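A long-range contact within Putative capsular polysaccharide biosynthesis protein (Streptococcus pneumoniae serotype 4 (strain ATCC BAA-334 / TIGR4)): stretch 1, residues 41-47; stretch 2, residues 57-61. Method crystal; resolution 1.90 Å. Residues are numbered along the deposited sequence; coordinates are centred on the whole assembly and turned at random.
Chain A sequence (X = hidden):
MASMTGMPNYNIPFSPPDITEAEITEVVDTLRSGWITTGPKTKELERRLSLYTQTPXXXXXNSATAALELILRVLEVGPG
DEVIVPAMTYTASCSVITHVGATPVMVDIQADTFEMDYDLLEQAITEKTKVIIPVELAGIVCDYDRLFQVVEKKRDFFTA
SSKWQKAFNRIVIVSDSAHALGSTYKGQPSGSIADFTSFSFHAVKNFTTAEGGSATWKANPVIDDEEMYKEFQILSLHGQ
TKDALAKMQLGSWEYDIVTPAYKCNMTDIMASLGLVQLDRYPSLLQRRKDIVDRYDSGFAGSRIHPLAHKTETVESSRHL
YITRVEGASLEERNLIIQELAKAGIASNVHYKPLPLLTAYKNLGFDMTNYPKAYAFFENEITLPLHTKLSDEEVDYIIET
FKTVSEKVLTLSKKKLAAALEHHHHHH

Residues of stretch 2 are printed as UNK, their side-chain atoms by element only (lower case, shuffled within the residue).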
ATOM      1  N   LYS A  41       6.471  12.001  12.854  1.00 25.42           N
ATOM      2  CA  LYS A  41       7.118  10.761  13.313  1.00 25.89           C
ATOM      3  C   LYS A  41       7.699   9.943  12.168  1.00 23.89           C
ATOM      4  O   LYS A  41       8.788   9.382  12.301  1.00 23.11           O
ATOM      5  CB  LYS A  41       6.181   9.907  14.182  1.00 26.82           C
ATOM      6  CG  LYS A  41       5.800  10.609  15.495  1.00 28.91           C
ATOM      7  CD  LYS A  41       5.335   9.585  16.512  1.00 30.56           C
ATOM      8  CE  LYS A  41       4.594  10.120  17.736  1.00 31.48           C
ATOM      9  NZ  LYS A  41       5.131  11.407  18.184  1.00 33.97           N
ATOM     10  N   THR A  42       6.987   9.884  11.048  1.00 22.25           N
ATOM     11  CA  THR A  42       7.530   9.207   9.854  1.00 21.69           C
ATOM     12  C   THR A  42       8.831   9.875   9.341  1.00 21.61           C
ATOM     13  O   THR A  42       9.795   9.199   9.092  1.00 19.98           O
ATOM     14  CB  THR A  42       6.460   9.015   8.745  1.00 20.95           C
ATOM     15  OG1 THR A  42       5.424   8.168   9.250  1.00 19.90           O
ATOM     16  CG2 THR A  42       7.042   8.369   7.496  1.00 20.41           C
ATOM     17  N   LYS A  43       8.849  11.207   9.296  1.00 23.02           N
ATOM     18  CA  LYS A  43      10.046  11.958   8.897  1.00 24.03           C
ATOM     19  C   LYS A  43      11.180  11.720   9.907  1.00 23.81           C
ATOM     20  O   LYS A  43      12.305  11.490   9.513  1.00 23.85           O
ATOM     21  CB  LYS A  43       9.750  13.461   8.680  1.00 25.95           C
ATOM     22  CG  LYS A  43       8.570  13.764   7.735  1.00 26.59           C
ATOM     23  CD  LYS A  43       8.482  12.854   6.509  1.00 27.04           C
ATOM     24  CE  LYS A  43       7.412  13.297   5.513  1.00 27.67           C
ATOM     25  NZ  LYS A  43       7.143  12.347   4.389  1.00 26.95           N
ATOM     26  N   GLU A  44      10.869  11.688  11.189  1.00 24.55           N
ATOM     27  CA  GLU A  44      11.895  11.464  12.228  1.00 25.61           C
ATOM     28  C   GLU A  44      12.410  10.027  12.100  1.00 23.99           C
ATOM     29  O   GLU A  44      13.607   9.820  12.218  1.00 22.80           O
ATOM     30  CB  GLU A  44      11.335  11.737  13.633  1.00 27.87           C
ATOM     31  CG  GLU A  44      12.288  11.531  14.808  1.00 30.63           C
ATOM     32  CD  GLU A  44      13.466  12.507  14.880  1.00 32.44           C
ATOM     33  OE1 GLU A  44      13.585  13.434  14.040  1.00 35.17           O
ATOM     34  OE2 GLU A  44      14.324  12.322  15.767  1.00 35.67           O
ATOM     35  N   LEU A  45      11.529   9.070  11.790  1.00 21.79           N
ATOM     36  CA  LEU A  45      11.993   7.673  11.626  1.00 21.31           C
ATOM     37  C   LEU A  45      12.953   7.514  10.441  1.00 20.66           C
ATOM     38  O   LEU A  45      13.992   6.864  10.561  1.00 21.23           O
ATOM     39  CB  LEU A  45      10.842   6.672  11.519  1.00 20.34           C
ATOM     40  CG  LEU A  45      11.293   5.194  11.340  1.00 20.03           C
ATOM     41  CD1 LEU A  45      12.144   4.657  12.500  1.00 20.43           C
ATOM     42  CD2 LEU A  45      10.083   4.326  11.097  1.00 19.51           C
ATOM     43  N   GLU A  46      12.620   8.181   9.348  1.00 20.26           N
ATOM     44  CA  GLU A  46      13.475   8.196   8.177  1.00 20.31           C
ATOM     45  C   GLU A  46      14.853   8.786   8.530  1.00 21.24           C
ATOM     46  O   GLU A  46      15.877   8.292   8.065  1.00 20.80           O
ATOM     47  CB  GLU A  46      12.843   9.007   7.060  1.00 20.42           C
ATOM     48  CG  GLU A  46      11.588   8.336   6.462  1.00 20.25           C
ATOM     49  CD  GLU A  46      10.877   9.183   5.449  1.00 20.81           C
ATOM     50  OE1 GLU A  46      11.157  10.396   5.381  1.00 22.04           O
ATOM     51  OE2 GLU A  46      10.012   8.641   4.691  1.00 20.56           O
ATOM     52  N   ARG A  47      14.838   9.922   9.225  1.00 21.94           N
ATOM     53  CA  ARG A  47      16.099  10.589   9.651  1.00 23.38           C
ATOM     54  C   ARG A  47      16.960   9.638  10.506  1.00 22.94           C
ATOM     55  O   ARG A  47      18.127   9.405  10.194  1.00 23.12           O
ATOM     56  CB  ARG A  47      15.774  11.899  10.377  1.00 25.00           C
ATOM     57  CG  ARG A  47      15.244  12.984   9.423  1.00 26.47           C
ATOM     58  CD  ARG A  47      15.304  14.427  10.017  1.00 28.34           C
ATOM     59  NE  ARG A  47      14.385  14.633  11.140  1.00 29.46           N
ATOM     60  CZ  ARG A  47      13.076  14.903  11.043  1.00 30.72           C
ATOM     61  NH1 ARG A  47      12.514  15.056   9.850  1.00 31.32           N
ATOM     62  NH2 ARG A  47      12.336  15.033  12.140  1.00 31.01           N
ATOM     63  N   UNK A  57      19.407   9.581   2.931  1.00 23.87           N
ATOM     64  CA  UNK A  57      17.959   9.741   3.038  1.00 23.58           C
ATOM     65  C   UNK A  57      17.309   8.377   3.036  1.00 21.65           C
ATOM     66  O   UNK A  57      17.814   7.472   2.379  1.00 20.49           O
ATOM     67  c   UNK A  57      17.903  11.901   1.600  1.00 26.32           C
ATOM     68  c   UNK A  57      16.026  13.267   2.637  1.00 28.21           C
ATOM     69  c   UNK A  57      17.400  10.500   1.844  1.00 24.47           C
ATOM     70  n   UNK A  57      15.801  14.539   3.415  1.00 29.59           N
ATOM     71  c   UNK A  57      17.503  12.900   2.671  1.00 28.13           C
ATOM     72  N   UNK A  58      16.198   8.257   3.773  1.00 20.59           N
ATOM     73  CA  UNK A  58      15.396   7.021   3.763  1.00 19.73           C
ATOM     74  C   UNK A  58      13.924   7.384   3.485  1.00 19.58           C
ATOM     75  O   UNK A  58      13.448   8.453   3.926  1.00 19.72           O
ATOM     76  c   UNK A  58      15.544   6.300   5.080  1.00 19.43           C
ATOM     77  o   UNK A  58      16.940   6.007   5.275  1.00 19.68           O
ATOM     78  c   UNK A  58      14.748   5.022   5.127  1.00 18.78           C
ATOM     79  N   UNK A  59      13.256   6.520   2.736  1.00 18.73           N
ATOM     80  CA  UNK A  59      11.824   6.680   2.386  1.00 18.96           C
ATOM     81  C   UNK A  59      11.090   5.534   3.047  1.00 18.27           C
ATOM     82  O   UNK A  59      11.312   4.367   2.711  1.00 17.88           O
ATOM     83  c   UNK A  59      10.097   6.801   0.566  1.00 19.46           C
ATOM     84  c   UNK A  59      11.596   6.633   0.882  1.00 19.14           C
ATOM     85  c   UNK A  59      12.421   7.681   0.193  1.00 20.15           C
ATOM     86  N   UNK A  60      10.314   5.863   4.064  1.00 18.58           N
ATOM     87  CA  UNK A  60       9.609   4.860   4.840  1.00 18.13           C
ATOM     88  C   UNK A  60       8.275   4.638   4.138  1.00 18.09           C
ATOM     89  O   UNK A  60       7.610   5.605   3.724  1.00 17.42           O
ATOM     90  s   UNK A  60      10.743   4.998   7.337  1.00 21.40           S
ATOM     91  c   UNK A  60       9.354   5.310   6.253  1.00 19.13           C
ATOM     92  N   UNK A  61       7.939   3.357   3.944  1.00 17.27           N
ATOM     93  CA  UNK A  61       6.760   2.980   3.166  1.00 17.11           C
ATOM     94  C   UNK A  61       6.023   1.838   3.873  1.00 16.45           C
ATOM     95  O   UNK A  61       6.413   1.378   4.976  1.00 16.06           O
ATOM     96  c   UNK A  61       7.218   2.555   1.776  1.00 17.67           C
ATOM     97  c   UNK A  61       8.019   3.532   0.900  1.00 18.13           C
ATOM     98  c   UNK A  61       7.135   4.630   0.421  1.00 19.26           C
ATOM     99  c   UNK A  61       8.673   2.833  -0.267  1.00 18.60           C
TER

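Position 57 carries five side-chain atoms, four carbons in an unbranched row ending in a nitrogen. None comes close to stretch 1. A long chain tipped with a single nitrogen is lysine, so this is Lys57. Its place suits it: partly exposed and outside the contact, it can send its charged end to a partner elsewhere in the structure.

Position 58 has three side-chain atoms, a carbon carrying one oxygen and one carbon. Its CB lies 4.3 Å from CB of Glu46. Branching at CB with one hydroxyl identifies threonine. The CA-to-CB bond of Thr58 points sideways to the helix, and the two backbones come nearest here, CA of Glu46 to CA of Thr58 being 5.0 Å. Although the residue is buried, its hydroxyl is not left unpaired, since OG1 is hydrogen-bonded elsewhere in the structure.

At position 59 there are three carbons, one bearing the other two. They make no close approach to stretch 1, but the backbone passes near it, with CA 3.5 Å from OE2 of Glu46. This is the compact fork of valine. The CA-to-CB bond of Val59 points away from the helix, and its buried, wholly apolar side chain asks for no polar partner.

Position 60 shows one carbon followed by one sulfur, and nothing beyond the sulfur. CB lies 4.0 Å from CG2 of Thr42, while the sulfur lies 3.9 Å from CD2 of Leu45 and 3.6 Å from CG of Glu46. A side chain ending there is cysteine. The CA-to-CB bond of Cys60 points toward the helix, and its small size fits a crowded site. The modestly polar sulfur is at ease against these carbons.

Position 61 has four carbons, forked at the second, and touches nothing on stretch 1. The fork one carbon beyond CB means leucine. The CA-to-CB bond of Leu61 points away from the helix, and the residue is buried, which suits an apolar side chain.

The contact joins a helix to a strand running at 131° to it, and it centres on Glu46 and Cys60. The buried Glu46 extends its side chain so that OE2 accepts a hydrogen bond from the backbone N of Cys60, at 2.9 Å and 178°, nearly straight. The other oxygen, OE1, sits 3.3 Å from O of Thr58; both are acceptors, so no bond forms, and OE1 is satisfied elsewhere. One carboxylate thus fastens the helix to the strand's backbone, while Thr42 and Leu45 pack against Cys60.

Stretch 2 (57-61) KTVCL
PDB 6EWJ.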